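Local structure of V-type ATP synthase alpha chain (Nanoarchaeum equitans Kin4-M, 5BN3) at residues Arg351-Phe356 against Thr391-Arg396; Gly377-Pro382 against Phe386-Thr391. The protein is the A subunit of a V-type ATP synthase, a member of the ATP synthase alpha/beta family whose P-loop nucleotide-binding domain holds ADP in this structure. All coordinates share one frame; numbering follows the deposited sequence.

Interaction 1: Arg351-Phe356 against Thr391-Arg396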
ATOM      1  N   ARG A 351      14.857  -5.770 -19.249  1.00 32.74           N
ATOM      2  CA  ARG A 351      15.787  -6.344 -20.217  1.00 30.18           C
ATOM      3  C   ARG A 351      15.048  -7.173 -21.264  1.00 24.66           C
ATOM      4  O   ARG A 351      15.377  -7.123 -22.453  1.00 38.36           O
ATOM      5  CB  ARG A 351      16.828  -7.209 -19.493  1.00 37.11           C
ATOM      6  CG  ARG A 351      17.979  -7.694 -20.365  1.00 47.58           C
ATOM      7  CD  ARG A 351      18.894  -8.631 -19.585  1.00 53.72           C
ATOM      8  NE  ARG A 351      18.253  -9.916 -19.312  1.00 60.65           N
ATOM      9  CZ  ARG A 351      18.571 -10.707 -18.293  1.00 55.77           C
ATOM     10  NH1 ARG A 351      19.520 -10.345 -17.443  1.00 72.89           N
ATOM     11  NH2 ARG A 351      17.934 -11.856 -18.120  1.00 64.41           N
ATOM     12  N   LYS A 352      14.045  -7.925 -20.817  1.00 30.14           N
ATOM     13  CA  LYS A 352      13.249  -8.759 -21.713  1.00 28.70           C
ATOM     14  C   LYS A 352      12.430  -7.913 -22.678  1.00 37.50           C
ATOM     15  O   LYS A 352      12.380  -8.201 -23.871  1.00 32.05           O
ATOM     16  CB  LYS A 352      12.326  -9.683 -20.910  1.00 33.06           C
ATOM     17  CG  LYS A 352      13.036 -10.842 -20.217  1.00 45.96           C
ATOM     18  CD  LYS A 352      13.567 -11.851 -21.231  1.00 44.35           C
ATOM     19  CE  LYS A 352      14.205 -13.053 -20.543  1.00 65.34           C
ATOM     20  NZ  LYS A 352      14.556 -14.131 -21.516  1.00 64.93           N
ATOM     21  N   LEU A 353      11.786  -6.873 -22.154  1.00 29.02           N
ATOM     22  CA  LEU A 353      11.032  -5.938 -22.984  1.00 28.68           C
ATOM     23  C   LEU A 353      11.940  -5.288 -24.023  1.00 26.66           C
ATOM     24  O   LEU A 353      11.539  -5.076 -25.168  1.00 35.02           O
ATOM     25  CB  LEU A 353      10.376  -4.861 -22.113  1.00 29.39           C
ATOM     26  CG  LEU A 353       9.187  -5.300 -21.255  1.00 37.15           C
ATOM     27  CD1 LEU A 353       8.747  -4.178 -20.331  1.00 37.56           C
ATOM     28  CD2 LEU A 353       8.029  -5.734 -22.135  1.00 36.89           C
ATOM     29  N   ALA A 354      13.170  -4.984 -23.618  1.00 29.38           N
ATOM     30  CA  ALA A 354      14.142  -4.371 -24.511  1.00 29.76           C
ATOM     31  C   ALA A 354      14.498  -5.288 -25.679  1.00 35.26           C
ATOM     32  O   ALA A 354      14.728  -4.816 -26.788  1.00 35.51           O
ATOM     33  CB  ALA A 354      15.387  -3.984 -23.746  1.00 31.32           C
ATOM     34  N   GLU A 355      14.545  -6.595 -25.430  1.00 38.20           N
ATOM     35  CA  GLU A 355      14.830  -7.562 -26.493  1.00 38.66           C
ATOM     36  C   GLU A 355      13.799  -7.491 -27.619  1.00 47.35           C
ATOM     37  O   GLU A 355      14.083  -7.860 -28.756  1.00 40.26           O
ATOM     38  CB  GLU A 355      14.901  -8.986 -25.926  1.00 43.60           C
ATOM     39  CG  GLU A 355      16.132  -9.261 -25.069  1.00 42.28           C
ATOM     40  CD  GLU A 355      16.142 -10.666 -24.491  1.00 63.26           C
ATOM     41  OE1 GLU A 355      15.293 -11.492 -24.896  1.00 57.78           O
ATOM     42  OE2 GLU A 355      17.000 -10.948 -23.627  1.00 52.33           O
ATOM     43  N   PHE A 356      12.602  -7.013 -27.294  1.00 30.84           N
ATOM     44  CA  PHE A 356      11.552  -6.812 -28.286  1.00 30.84           C
ATOM     45  C   PHE A 356      11.692  -5.455 -28.977  1.00 42.08           C
ATOM     46  O   PHE A 356      11.903  -5.384 -30.188  1.00 32.31           O
ATOM     47  CB  PHE A 356      10.179  -6.943 -27.619  1.00 30.83           C
ATOM     48  CG  PHE A 356       9.021  -6.708 -28.546  1.00 33.75           C
ATOM     49  CD1 PHE A 356       8.916  -7.404 -29.741  1.00 31.39           C
ATOM     50  CD2 PHE A 356       8.024  -5.804 -28.211  1.00 33.95           C
ATOM     51  CE1 PHE A 356       7.843  -7.195 -30.592  1.00 31.51           C
ATOM     52  CE2 PHE A 356       6.948  -5.589 -29.055  1.00 33.62           C
ATOM     53  CZ  PHE A 356       6.857  -6.287 -30.249  1.00 39.93           C
ATOM     54  N   THR A 391       4.121  -0.742 -18.002  1.00 30.20           N
ATOM     55  CA  THR A 391       3.958   0.561 -18.638  1.00 25.36           C
ATOM     56  C   THR A 391       5.206   1.419 -18.458  1.00 24.16           C
ATOM     57  O   THR A 391       5.714   1.993 -19.418  1.00 31.24           O
ATOM     58  CB  THR A 391       2.752   1.326 -18.058  1.00 31.14           C
ATOM     59  OG1 THR A 391       1.562   0.544 -18.214  1.00 32.34           O
ATOM     60  CG2 THR A 391       2.576   2.650 -18.779  1.00 29.53           C
ATOM     61  N   GLN A 392       5.702   1.504 -17.225  1.00 29.52           N
ATOM     62  CA  GLN A 392       6.834   2.377 -16.923  1.00 31.75           C
ATOM     63  C   GLN A 392       8.131   1.936 -17.593  1.00 32.06           C
ATOM     64  O   GLN A 392       8.874   2.770 -18.108  1.00 28.28           O
ATOM     65  CB  GLN A 392       7.017   2.528 -15.408  1.00 27.77           C
ATOM     66  CG  GLN A 392       5.923   3.361 -14.746  1.00 27.95           C
ATOM     67  CD  GLN A 392       5.765   4.721 -15.399  1.00 36.50           C
ATOM     68  OE1 GLN A 392       6.750   5.368 -15.744  1.00 35.15           O
ATOM     69  NE2 GLN A 392       4.522   5.152 -15.590  1.00 33.55           N
ATOM     70  N   ASN A 393       8.406   0.634 -17.584  1.00 29.19           N
ATOM     71  CA  ASN A 393       9.566   0.110 -18.306  1.00 32.97           C
ATOM     72  C   ASN A 393       9.485   0.400 -19.800  1.00 31.67           C
ATOM     73  O   ASN A 393      10.471   0.805 -20.419  1.00 33.07           O
ATOM     74  CB  ASN A 393       9.703  -1.403 -18.093  1.00 31.88           C
ATOM     75  CG  ASN A 393      10.216  -1.759 -16.713  1.00 36.45           C
ATOM     76  OD1 ASN A 393      10.785  -0.922 -16.011  1.00 41.97           O
ATOM     77  ND2 ASN A 393      10.031  -3.015 -16.322  1.00 44.55           N
ATOM     78  N   THR A 394       8.305   0.179 -20.372  1.00 31.69           N
ATOM     79  CA  THR A 394       8.076   0.407 -21.795  1.00 33.77           C
ATOM     80  C   THR A 394       8.311   1.868 -22.188  1.00 28.55           C
ATOM     81  O   THR A 394       8.852   2.151 -23.255  1.00 28.25           O
ATOM     82  CB  THR A 394       6.648  -0.028 -22.200  1.00 30.93           C
ATOM     83  OG1 THR A 394       6.461  -1.416 -21.885  1.00 36.57           O
ATOM     84  CG2 THR A 394       6.422   0.176 -23.683  1.00 32.28           C
ATOM     85  N   LEU A 395       7.927   2.793 -21.312  1.00 30.38           N
ATOM     86  CA  LEU A 395       8.085   4.221 -21.595  1.00 31.13           C
ATOM     87  C   LEU A 395       9.546   4.651 -21.704  1.00 40.57           C
ATOM     88  O   LEU A 395       9.853   5.681 -22.305  1.00 38.58           O
ATOM     89  CB  LEU A 395       7.359   5.064 -20.540  1.00 32.22           C
ATOM     90  CG  LEU A 395       5.834   4.959 -20.566  1.00 37.65           C
ATOM     91  CD1 LEU A 395       5.196   6.008 -19.665  1.00 36.96           C
ATOM     92  CD2 LEU A 395       5.329   5.090 -21.987  1.00 35.58           C
ATOM     93  N   ARG A 396      10.452   3.866 -21.130  1.00 27.55           N
ATOM     94  CA  ARG A 396      11.873   4.184 -21.232  1.00 28.52           C
ATOM     95  C   ARG A 396      12.525   3.485 -22.424  1.00 31.84           C
ATOM     96  O   ARG A 396      13.735   3.587 -22.630  1.00 34.52           O
ATOM     97  CB  ARG A 396      12.598   3.854 -19.923  1.00 36.63           C
ATOM     98  CG  ARG A 396      12.053   4.623 -18.725  1.00 39.34           C
ATOM     99  CD  ARG A 396      13.097   4.797 -17.636  1.00 49.26           C
ATOM    100  NE  ARG A 396      13.668   3.523 -17.209  1.00 42.22           N
ATOM    101  CZ  ARG A 396      13.102   2.709 -16.323  1.00 45.30           C
ATOM    102  NH1 ARG A 396      11.943   3.031 -15.768  1.00 40.56           N
ATOM    103  NH2 ARG A 396      13.697   1.572 -15.993  1.00 46.10           N
TER

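Interaction 2: Gly377-Pro382 against Phe386-Thr391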
ATOM      1  N   GLY A 377       3.263  -1.286 -29.330  1.00 32.27           N
ATOM      2  CA  GLY A 377       2.948  -2.211 -28.255  1.00 28.87           C
ATOM      3  C   GLY A 377       1.827  -1.732 -27.351  1.00 37.63           C
ATOM      4  O   GLY A 377       1.951  -0.714 -26.670  1.00 31.19           O
ATOM      5  N   ALA A 378       0.723  -2.470 -27.345  1.00 38.33           N
ATOM      6  CA  ALA A 378      -0.371  -2.180 -26.425  1.00 33.76           C
ATOM      7  C   ALA A 378      -0.013  -2.684 -25.029  1.00 33.55           C
ATOM      8  O   ALA A 378       0.655  -3.711 -24.881  1.00 30.64           O
ATOM      9  CB  ALA A 378      -1.652  -2.823 -26.909  1.00 32.84           C
ATOM     10  N   VAL A 379      -0.439  -1.952 -24.004  1.00 28.73           N
ATOM     11  CA  VAL A 379      -0.186  -2.345 -22.622  1.00 28.72           C
ATOM     12  C   VAL A 379      -1.499  -2.340 -21.851  1.00 31.12           C
ATOM     13  O   VAL A 379      -2.331  -1.456 -22.049  1.00 29.88           O
ATOM     14  CB  VAL A 379       0.817  -1.393 -21.932  1.00 35.55           C
ATOM     15  CG1 VAL A 379       1.251  -1.963 -20.588  1.00 31.26           C
ATOM     16  CG2 VAL A 379       2.029  -1.166 -22.807  1.00 31.85           C
ATOM     17  N   SER A 380      -1.686  -3.326 -20.979  1.00 27.63           N
ATOM     18  CA  SER A 380      -2.934  -3.463 -20.237  1.00 34.35           C
ATOM     19  C   SER A 380      -2.720  -3.340 -18.732  1.00 39.26           C
ATOM     20  O   SER A 380      -2.782  -4.337 -18.014  1.00 35.75           O
ATOM     21  CB  SER A 380      -3.587  -4.810 -20.543  1.00 33.39           C
ATOM     22  OG  SER A 380      -3.689  -5.031 -21.936  1.00 34.41           O
ATOM     23  N   PRO A 381      -2.485  -2.111 -18.245  1.00 32.67           N
ATOM     24  CA  PRO A 381      -2.203  -1.891 -16.821  1.00 40.02           C
ATOM     25  C   PRO A 381      -3.378  -2.274 -15.929  1.00 38.29           C
ATOM     26  O   PRO A 381      -4.518  -1.901 -16.216  1.00 33.83           O
ATOM     27  CB  PRO A 381      -1.958  -0.380 -16.743  1.00 37.23           C
ATOM     28  CG  PRO A 381      -2.710   0.185 -17.901  1.00 39.95           C
ATOM     29  CD  PRO A 381      -2.569  -0.841 -18.989  1.00 36.98           C
ATOM     30  N   PRO A 382      -3.100  -3.025 -14.855  1.00 41.11           N
ATOM     31  CA  PRO A 382      -4.150  -3.435 -13.918  1.00 43.66           C
ATOM     32  C   PRO A 382      -4.838  -2.212 -13.321  1.00 48.97           C
ATOM     33  O   PRO A 382      -4.153  -1.323 -12.810  1.00 36.48           O
ATOM     34  CB  PRO A 382      -3.373  -4.180 -12.830  1.00 44.44           C
ATOM     35  CG  PRO A 382      -2.125  -4.649 -13.504  1.00 62.52           C
ATOM     36  CD  PRO A 382      -1.781  -3.574 -14.492  1.00 49.46           C
ATOM     37  N   PHE A 386      -1.194   3.572 -14.602  1.00 31.66           N
ATOM     38  CA  PHE A 386      -0.027   3.654 -15.483  1.00 34.94           C
ATOM     39  C   PHE A 386       1.308   3.537 -14.734  1.00 35.72           C
ATOM     40  O   PHE A 386       2.352   3.336 -15.349  1.00 31.99           O
ATOM     41  CB  PHE A 386      -0.040   4.962 -16.294  1.00 31.83           C
ATOM     42  CG  PHE A 386      -1.046   4.986 -17.428  1.00 37.58           C
ATOM     43  CD1 PHE A 386      -2.080   4.061 -17.495  1.00 47.19           C
ATOM     44  CD2 PHE A 386      -0.946   5.941 -18.432  1.00 51.63           C
ATOM     45  CE1 PHE A 386      -2.998   4.093 -18.539  1.00 40.20           C
ATOM     46  CE2 PHE A 386      -1.857   5.975 -19.477  1.00 60.07           C
ATOM     47  CZ  PHE A 386      -2.886   5.050 -19.528  1.00 37.26           C
ATOM     48  N   SER A 387       1.278   3.661 -13.410  1.00 28.95           N
ATOM     49  CA  SER A 387       2.511   3.655 -12.618  1.00 29.47           C
ATOM     50  C   SER A 387       3.121   2.259 -12.454  1.00 35.34           C
ATOM     51  O   SER A 387       4.152   2.095 -11.797  1.00 46.90           O
ATOM     52  CB  SER A 387       2.269   4.284 -11.244  1.00 39.69           C
ATOM     53  OG  SER A 387       1.492   3.433 -10.422  1.00 54.64           O
ATOM     54  N   GLU A 388       2.492   1.264 -13.069  1.00 41.18           N
ATOM     55  CA  GLU A 388       2.914  -0.131 -12.938  1.00 36.67           C
ATOM     56  C   GLU A 388       4.141  -0.447 -13.816  1.00 38.85           C
ATOM     57  O   GLU A 388       4.419   0.281 -14.772  1.00 28.96           O
ATOM     58  CB  GLU A 388       1.723  -1.050 -13.245  1.00 31.58           C
ATOM     59  CG  GLU A 388       1.200  -0.954 -14.665  1.00 33.10           C
ATOM     60  CD  GLU A 388       1.854  -1.958 -15.584  1.00 45.46           C
ATOM     61  OE1 GLU A 388       1.764  -1.782 -16.817  1.00 36.94           O
ATOM     62  OE2 GLU A 388       2.449  -2.933 -15.073  1.00 36.64           O
ATOM     63  N   PRO A 389       4.890  -1.518 -13.477  1.00 36.14           N
ATOM     64  CA  PRO A 389       6.185  -1.804 -14.114  1.00 33.47           C
ATOM     65  C   PRO A 389       6.172  -1.973 -15.637  1.00 30.55           C
ATOM     66  O   PRO A 389       7.087  -1.467 -16.289  1.00 32.18           O
ATOM     67  CB  PRO A 389       6.610  -3.124 -13.462  1.00 37.59           C
ATOM     68  CG  PRO A 389       5.956  -3.109 -12.135  1.00 41.90           C
ATOM     69  CD  PRO A 389       4.622  -2.448 -12.363  1.00 37.80           C
ATOM     70  N   VAL A 390       5.194  -2.684 -16.192  1.00 28.58           N
ATOM     71  CA  VAL A 390       5.168  -2.907 -17.639  1.00 29.33           C
ATOM     72  C   VAL A 390       5.066  -1.588 -18.402  1.00 28.99           C
ATOM     73  O   VAL A 390       5.836  -1.337 -19.329  1.00 28.18           O
ATOM     74  CB  VAL A 390       4.022  -3.854 -18.057  1.00 35.91           C
ATOM     75  CG1 VAL A 390       4.091  -4.146 -19.547  1.00 34.47           C
ATOM     76  CG2 VAL A 390       4.100  -5.151 -17.275  1.00 38.81           C
ATOM     77  N   THR A 391       4.121  -0.742 -18.002  1.00 30.20           N
ATOM     78  CA  THR A 391       3.958   0.561 -18.638  1.00 25.36           C
ATOM     79  C   THR A 391       5.206   1.419 -18.458  1.00 24.16           C
ATOM     80  O   THR A 391       5.714   1.993 -19.418  1.00 31.24           O
ATOM     81  CB  THR A 391       2.752   1.326 -18.058  1.00 31.14           C
ATOM     82  OG1 THR A 391       1.562   0.544 -18.214  1.00 32.34           O
ATOM     83  CG2 THR A 391       2.576   2.650 -18.779  1.00 29.53           C
TER
HETATM   84  O   HOH W   1       0.648  -4.281 -17.597  1.00 36.09           O

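Interaction 1: Arg351-Phe356 against Thr391-Arg396
T394 OG1 hydrogen-bonds to the backbone carbonyl of V390, one helical turn back, and meets L353 CD1 at 3.9 Å, so the methyl comes up to an oxygen engaged within its own helix. This is helix-against-helix packing inside the P-loop NTPase type domain of the alpha/beta family: 351-356 belongs to helix 349-357, and 391-396 carries the later part of helix 389-395. The facing backbones stay well separated, the nearest CA atoms being those of L353 and T394, 7.1 Å apart, and one leucine spans the interval. The two segments bury only 98 Å² between them, and all three touching residues are buried.

L353 does the reaching with a single methyl. Its CG stands anti to the carbonyl carbon (chi1 -72°), and chi2 of 173° extends CD1 away from CA, placing that methyl against the other helix. L353 and N393 cross at about a right angle, as do L353 and T394, which fits an end-on approach of CD1 to the flanks of both. On T394 the hydroxyl is likewise anti to the carbonyl carbon (chi1 -58°), which leaves it beside the backbone N.

Several neighbours extend the contact. L353 also packs on L397, while N393 touches L349 and L350 and T394 touches Y357, so helix 349-357 faces its partner along more than one turn. F356 packs on I375 of strand 370-379. At the assembly interface, R351 NH1 forms a salt bridge with E237 of the NEQ263 chain, and R396 NE donates to N230 of that chain.

On N393 it is the methylene that makes the touch, with CB 3.7 Å from L353 CD1, while ND2 of the amide lies farther off, 4.4 Å from CD1.

Interaction 2: Gly377-Pro382 against Phe386-Thr391
This is mainly apolar packing between the end of strand 370-379 with the loop after it and the turn that leads into helix 389-395, and it buries 253 Å². V379 CG1, anti to its own backbone nitrogen (chi1 -170°), enters between two residues of the first helical turn, 3.7 Å from V390 CG1 and 3.5 Å from T391 OG1. P381 makes contact through two adjacent ring carbons: CG lies 3.9 Å from F386 CD1, the two side chains running alongside each other, while CB rests 3.8 Å from E388 CG.

E388 is the N-cap of helix 389-395. A strongly bent chain (chi2 92°) folds its carboxylate back over the helix start, where OE2 takes V390 N and OE1 takes T391 N (2.8 Å), both from well above the carboxylate plane. T391 OG1 reaches OE1 from the same face as T391 N, at 2.7 Å, 22° out of plane and on the anti side. In the P-loop NTPase fold this corner adjoins the nucleotide: A378 and S380 touch K229, and the side chain of P381 is about 8 Å from ADP. One water donates to E388 OE1 (2.8 Å) and, weakly, to S380 O.

In the fold
Both interactions hold helix 389-395 within the nucleotide-binding domain, and their centres lie about 10 Å apart, with interaction 2 nested inside the chain loop that interaction 1 closes. Interaction 1 is small and wholly buried, a helix-helix touch in which one leucine methyl meets a methylene and a threonine hydroxyl already bonded within its own helix. Interaction 2 is larger and only partly buried; it joins strand to helix start, and its apolar packing is accompanied by capping bonds and a water. T391 belongs to both ranges. Q392 of 391-396 ties them further, NE2 probably hydrogen-bonding to F386 O at 2.8 Å. The NEQ263 chain borders both contacts, and P381 O accepts from Y297 of that chain.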